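Local coordinates for protein transcriptional regulator PA3341 (Pseudomonas aeruginosa, PDB 2FBH) that belongs to the MarR family of winged helix-turn-helix transcriptional regulators and probably binds DNA as a homodimer, at the interface of chains A and B. Numbering follows the deposited sequence. Chains: chain A/B, transcriptional regulator PA3341.

The interface of chains A and B. Residues chain A 18, 22, 120-121, 124, 129, 132-133; chain B 11-12, 15, 135-136, 138-139, 142.
B:Phe11, at the start of helix 11-29, loses more surface to the partner chain than any other residue of this patch. Its CG lies anti to the backbone N (chi1 -173°), which sends the ring into a pocket walled by A:Trp22, A:Leu121, A:Gln129, A:Cys132 and A:Gln133. A:Leu121 CD2 sits over the centre of one face of the B:Phe11 ring, 4.2 Å above the plane. Around the rim, CD1 and CE1 run against the extended chains of the two glutamines, and B:Phe11 CZ points to the sulphur A:Cys132 SG at 3.7 Å. B:Phe11 CD2 abuts the outer rim of the indole at A:Trp22 CZ3, 3.3 Å away. The two side chains come in at about a right angle, yet their ring planes are only about 20° from parallel, so the rings meet rim to rim, neither stacked nor T-shaped.

The indole is itself sandwiched. B:Gly12 CA makes a CH-pi contact with one face, 3.5 Å from the centroid of the six-membered ring of A:Trp22, while A:Val120 CG2, from its own chain, covers the opposite face near the rim; together they should limit tilting of the ring.

Towards helix 126-144 of chain B, B:Ile139 wedges between chain A side chains. B:Ile139 CG2 abuts A:Thr18 CG2 at 3.5 Å, its CG1 meets A:Ile124 CD1 in a similarly tight contact, and its CD1 lies alongside A:Leu121 CD2. A:Ile124 also slides antiparallel past the aliphatic part of B:Arg138 and crosses B:Val135 obliquely.

A polar clasp borders this apolar seam. B:Asn142 ND2 donates to the carbonyl A:Val120 O (2.8 Å, 166° at H) from above the carbonyl plane. B:Arg138 NE donates to B:Asn142 OD1 at 2.8 Å, which should hold the amide turned with its NH2 towards the carbonyl.

Repeated by the two-fold axis, this interlocking of terminal helices forms part of the dimerisation interface typical of MarR regulators, which probably sets the spacing of the paired DNA-binding lobes.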
ATOM      1  N   THR A  18      -5.514   4.321   4.829  1.00 11.00           N
ATOM      2  CA  THR A  18      -5.498   3.740   6.158  1.00 10.53           C
ATOM      3  C   THR A  18      -4.344   2.737   6.233  1.00 10.81           C
ATOM      4  O   THR A  18      -3.596   2.730   7.187  1.00  8.79           O
ATOM      5  CB  THR A  18      -6.839   3.019   6.452  1.00 12.51           C
ATOM      6  OG1 THR A  18      -7.933   3.939   6.311  1.00 13.49           O
ATOM      7  CG2 THR A  18      -6.821   2.534   7.906  1.00 10.34           C
ATOM      8  N   TRP A  22      -0.971   2.990   8.572  1.00 10.71           N
ATOM      9  CA  TRP A  22      -0.612   1.959   9.535  1.00 10.43           C
ATOM     10  C   TRP A  22       0.831   1.480   9.246  1.00 10.41           C
ATOM     11  O   TRP A  22       1.682   1.399  10.153  1.00 11.03           O
ATOM     12  CB  TRP A  22      -1.600   0.806   9.395  1.00 11.03           C
ATOM     13  CG  TRP A  22      -1.509  -0.266  10.381  1.00 11.51           C
ATOM     14  CD1 TRP A  22      -0.392  -0.766  10.991  1.00 12.85           C
ATOM     15  CD2 TRP A  22      -2.594  -1.054  10.801  1.00 11.73           C
ATOM     16  NE1 TRP A  22      -0.716  -1.854  11.800  1.00 11.46           N
ATOM     17  CE2 TRP A  22      -2.077  -2.028  11.708  1.00 11.36           C
ATOM     18  CE3 TRP A  22      -3.965  -1.035  10.495  1.00 11.68           C
ATOM     19  CZ2 TRP A  22      -2.874  -2.943  12.364  1.00 12.89           C
ATOM     20  CZ3 TRP A  22      -4.797  -2.014  11.159  1.00 14.97           C
ATOM     21  CH2 TRP A  22      -4.234  -2.941  12.061  1.00 13.17           C
ATOM     22  N   VAL A 120      -3.927   1.205  17.164  1.00 11.16           N
ATOM     23  CA  VAL A 120      -4.770   1.624  16.035  1.00 14.37           C
ATOM     24  C   VAL A 120      -6.219   1.082  16.179  1.00 13.97           C
ATOM     25  O   VAL A 120      -7.103   1.713  15.658  1.00 14.14           O
ATOM     26  CB  VAL A 120      -4.142   1.439  14.608  1.00 16.44           C
ATOM     27  CG1 VAL A 120      -2.745   2.010  14.575  1.00 18.55           C
ATOM     28  CG2 VAL A 120      -4.195  -0.004  14.226  1.00 13.92           C
ATOM     29  N   LEU A 121      -6.389   0.006  16.938  1.00 13.50           N
ATOM     30  CA  LEU A 121      -7.751  -0.587  17.181  1.00 12.55           C
ATOM     31  C   LEU A 121      -8.436   0.058  18.347  1.00 13.43           C
ATOM     32  O   LEU A 121      -9.565  -0.344  18.700  1.00 13.10           O
ATOM     33  CB  LEU A 121      -7.676  -2.094  17.338  1.00 14.22           C
ATOM     34  CG  LEU A 121      -7.208  -2.691  15.970  1.00 16.28           C
ATOM     35  CD1 LEU A 121      -6.995  -4.173  16.132  1.00 21.96           C
ATOM     36  CD2 LEU A 121      -8.098  -2.281  14.670  1.00 17.82           C
ATOM     37  N   ILE A 124     -12.391   0.626  18.870  1.00 12.16           N
ATOM     38  CA  ILE A 124     -13.173  -0.131  17.832  1.00 10.32           C
ATOM     39  C   ILE A 124     -13.602  -1.450  18.479  1.00 11.10           C
ATOM     40  O   ILE A 124     -12.785  -2.220  18.977  1.00 13.03           O
ATOM     41  CB  ILE A 124     -12.263  -0.372  16.589  1.00 10.90           C
ATOM     42  CG1 ILE A 124     -11.924   1.025  15.987  1.00 14.70           C
ATOM     43  CG2 ILE A 124     -13.019  -1.250  15.492  1.00 12.98           C
ATOM     44  CD1 ILE A 124     -10.869   0.917  14.989  1.00 16.42           C
ATOM     45  N   GLN A 129     -14.835  -4.811  14.286  1.00  8.26           N
ATOM     46  CA  GLN A 129     -13.601  -5.306  13.717  1.00 10.93           C
ATOM     47  C   GLN A 129     -13.911  -6.558  12.856  1.00 11.00           C
ATOM     48  O   GLN A 129     -13.381  -6.702  11.771  1.00  9.74           O
ATOM     49  CB  GLN A 129     -12.601  -5.657  14.799  1.00 11.47           C
ATOM     50  CG  GLN A 129     -11.268  -6.061  14.168  1.00 16.55           C
ATOM     51  CD  GLN A 129     -10.233  -6.411  15.199  1.00 19.32           C
ATOM     52  OE1 GLN A 129     -10.294  -5.925  16.373  1.00 16.91           O
ATOM     53  NE2 GLN A 129      -9.211  -7.203  14.762  1.00 20.05           N
ATOM     54  N   CYS A 132     -15.685  -5.666   9.750  1.00  8.80           N
ATOM     55  CA  CYS A 132     -14.733  -4.982   8.830  1.00  9.80           C
ATOM     56  C   CYS A 132     -13.885  -6.054   8.110  1.00 10.58           C
ATOM     57  O   CYS A 132     -13.713  -6.016   6.929  1.00 10.07           O
ATOM     58  CB  CYS A 132     -13.817  -4.065   9.667  1.00  9.92           C
ATOM     59  SG  CYS A 132     -12.466  -3.343   8.710  1.00 14.40           S
ATOM     60  N   GLN A 133     -13.368  -7.029   8.846  1.00 10.62           N
ATOM     61  CA  GLN A 133     -12.602  -8.101   8.252  1.00 11.20           C
ATOM     62  C   GLN A 133     -13.371  -8.899   7.252  1.00 12.78           C
ATOM     63  O   GLN A 133     -12.812  -9.204   6.186  1.00 11.62           O
ATOM     64  CB  GLN A 133     -12.061  -9.006   9.325  1.00 13.39           C
ATOM     65  CG  GLN A 133     -10.994  -8.277  10.151  1.00 16.13           C
ATOM     66  CD  GLN A 133     -10.749  -9.113  11.480  1.00 29.99           C
ATOM     67  OE1 GLN A 133     -11.587  -9.923  11.886  1.00 32.51           O
ATOM     68  NE2 GLN A 133      -9.654  -8.876  12.123  1.00 28.41           N
TER
ATOM     69  N   PHE B  11      -4.765  -8.154  11.392  1.00 22.55           N
ATOM     70  CA  PHE B  11      -5.698  -7.247  10.796  1.00 19.16           C
ATOM     71  C   PHE B  11      -4.970  -6.301   9.841  1.00 16.67           C
ATOM     72  O   PHE B  11      -5.510  -5.977   8.758  1.00 15.26           O
ATOM     73  CB  PHE B  11      -6.272  -6.417  11.950  1.00 20.97           C
ATOM     74  CG  PHE B  11      -7.394  -5.518  11.536  1.00 21.93           C
ATOM     75  CD1 PHE B  11      -8.695  -5.805  11.895  1.00 32.49           C
ATOM     76  CD2 PHE B  11      -7.155  -4.358  10.849  1.00 27.50           C
ATOM     77  CE1 PHE B  11      -9.725  -4.948  11.528  1.00 30.99           C
ATOM     78  CE2 PHE B  11      -8.192  -3.522  10.461  1.00 32.25           C
ATOM     79  CZ  PHE B  11      -9.464  -3.838  10.796  1.00 27.07           C
ATOM     80  N   GLY B  12      -3.791  -5.787  10.241  1.00 15.23           N
ATOM     81  CA  GLY B  12      -3.115  -4.817   9.388  1.00 15.01           C
ATOM     82  C   GLY B  12      -2.694  -5.480   8.061  1.00 14.75           C
ATOM     83  O   GLY B  12      -2.730  -4.842   7.009  1.00 14.64           O
ATOM     84  N   LEU B  15      -5.656  -5.739   5.697  1.00 11.47           N
ATOM     85  CA  LEU B  15      -5.924  -4.455   5.083  1.00 12.47           C
ATOM     86  C   LEU B  15      -4.914  -4.156   3.963  1.00 13.53           C
ATOM     87  O   LEU B  15      -5.276  -3.736   2.878  1.00 11.71           O
ATOM     88  CB  LEU B  15      -5.871  -3.353   6.187  1.00 12.87           C
ATOM     89  CG  LEU B  15      -5.873  -1.926   5.782  1.00 21.18           C
ATOM     90  CD1 LEU B  15      -7.181  -1.718   5.038  1.00 24.14           C
ATOM     91  CD2 LEU B  15      -5.904  -1.101   7.097  1.00 19.84           C
ATOM     92  N   VAL B 135     -15.088   1.995  10.521  1.00  9.60           N
ATOM     93  CA  VAL B 135     -13.925   1.342  11.185  1.00  9.89           C
ATOM     94  C   VAL B 135     -12.619   1.898  10.640  1.00 10.14           C
ATOM     95  O   VAL B 135     -11.746   2.297  11.396  1.00 10.02           O
ATOM     96  CB  VAL B 135     -13.961  -0.195  11.045  1.00  7.57           C
ATOM     97  CG1 VAL B 135     -12.659  -0.806  11.641  1.00  9.74           C
ATOM     98  CG2 VAL B 135     -15.219  -0.687  11.901  1.00  9.28           C
ATOM     99  N   LEU B 136     -12.465   1.894   9.300  1.00  9.55           N
ATOM    100  CA  LEU B 136     -11.245   2.470   8.688  1.00  8.96           C
ATOM    101  C   LEU B 136     -11.004   3.946   9.076  1.00  9.37           C
ATOM    102  O   LEU B 136      -9.864   4.322   9.352  1.00  9.98           O
ATOM    103  CB  LEU B 136     -11.352   2.421   7.144  1.00  9.60           C
ATOM    104  CG  LEU B 136     -11.339   0.955   6.655  1.00 11.47           C
ATOM    105  CD1 LEU B 136     -11.544   0.933   5.117  1.00 12.53           C
ATOM    106  CD2 LEU B 136     -10.198   0.050   7.048  1.00 13.30           C
ATOM    107  N   ARG B 138     -11.819   5.438  11.848  1.00  8.88           N
ATOM    108  CA  ARG B 138     -11.335   5.485  13.259  1.00 10.90           C
ATOM    109  C   ARG B 138      -9.905   5.054  13.342  1.00 10.52           C
ATOM    110  O   ARG B 138      -9.085   5.663  14.043  1.00 10.22           O
ATOM    111  CB  ARG B 138     -12.201   4.674  14.222  1.00 10.35           C
ATOM    112  CG  ARG B 138     -11.705   4.824  15.678  1.00  8.91           C
ATOM    113  CD  ARG B 138     -11.604   6.296  16.153  1.00 11.19           C
ATOM    114  NE  ARG B 138     -10.840   6.288  17.415  1.00 12.35           N
ATOM    115  CZ  ARG B 138     -11.370   6.142  18.643  1.00 12.76           C
ATOM    116  NH1 ARG B 138     -10.551   6.141  19.711  1.00 11.95           N
ATOM    117  NH2 ARG B 138     -12.686   6.011  18.823  1.00 11.94           N
ATOM    118  N   ILE B 139      -9.560   4.017  12.578  1.00 10.71           N
ATOM    119  CA  ILE B 139      -8.131   3.587  12.545  1.00  9.97           C
ATOM    120  C   ILE B 139      -7.300   4.746  12.045  1.00 10.60           C
ATOM    121  O   ILE B 139      -6.261   5.132  12.617  1.00 10.43           O
ATOM    122  CB  ILE B 139      -7.970   2.309  11.634  1.00 10.46           C
ATOM    123  CG1 ILE B 139      -8.676   1.064  12.299  1.00  8.05           C
ATOM    124  CG2 ILE B 139      -6.441   2.097  11.317  1.00 11.92           C
ATOM    125  CD1 ILE B 139      -8.815  -0.120  11.317  1.00 12.49           C
ATOM    126  N   ASN B 142      -6.961   7.361  14.659  1.00 12.56           N
ATOM    127  CA  ASN B 142      -6.060   6.900  15.742  1.00 12.13           C
ATOM    128  C   ASN B 142      -4.623   7.107  15.315  1.00 16.64           C
ATOM    129  O   ASN B 142      -3.722   7.415  16.151  1.00 16.25           O
ATOM    130  CB  ASN B 142      -6.276   5.461  16.127  1.00 12.72           C
ATOM    131  CG  ASN B 142      -7.572   5.250  16.919  1.00 13.71           C
ATOM    132  OD1 ASN B 142      -8.065   6.179  17.564  1.00 13.17           O
ATOM    133  ND2 ASN B 142      -8.085   4.036  16.910  1.00 11.47           N
TER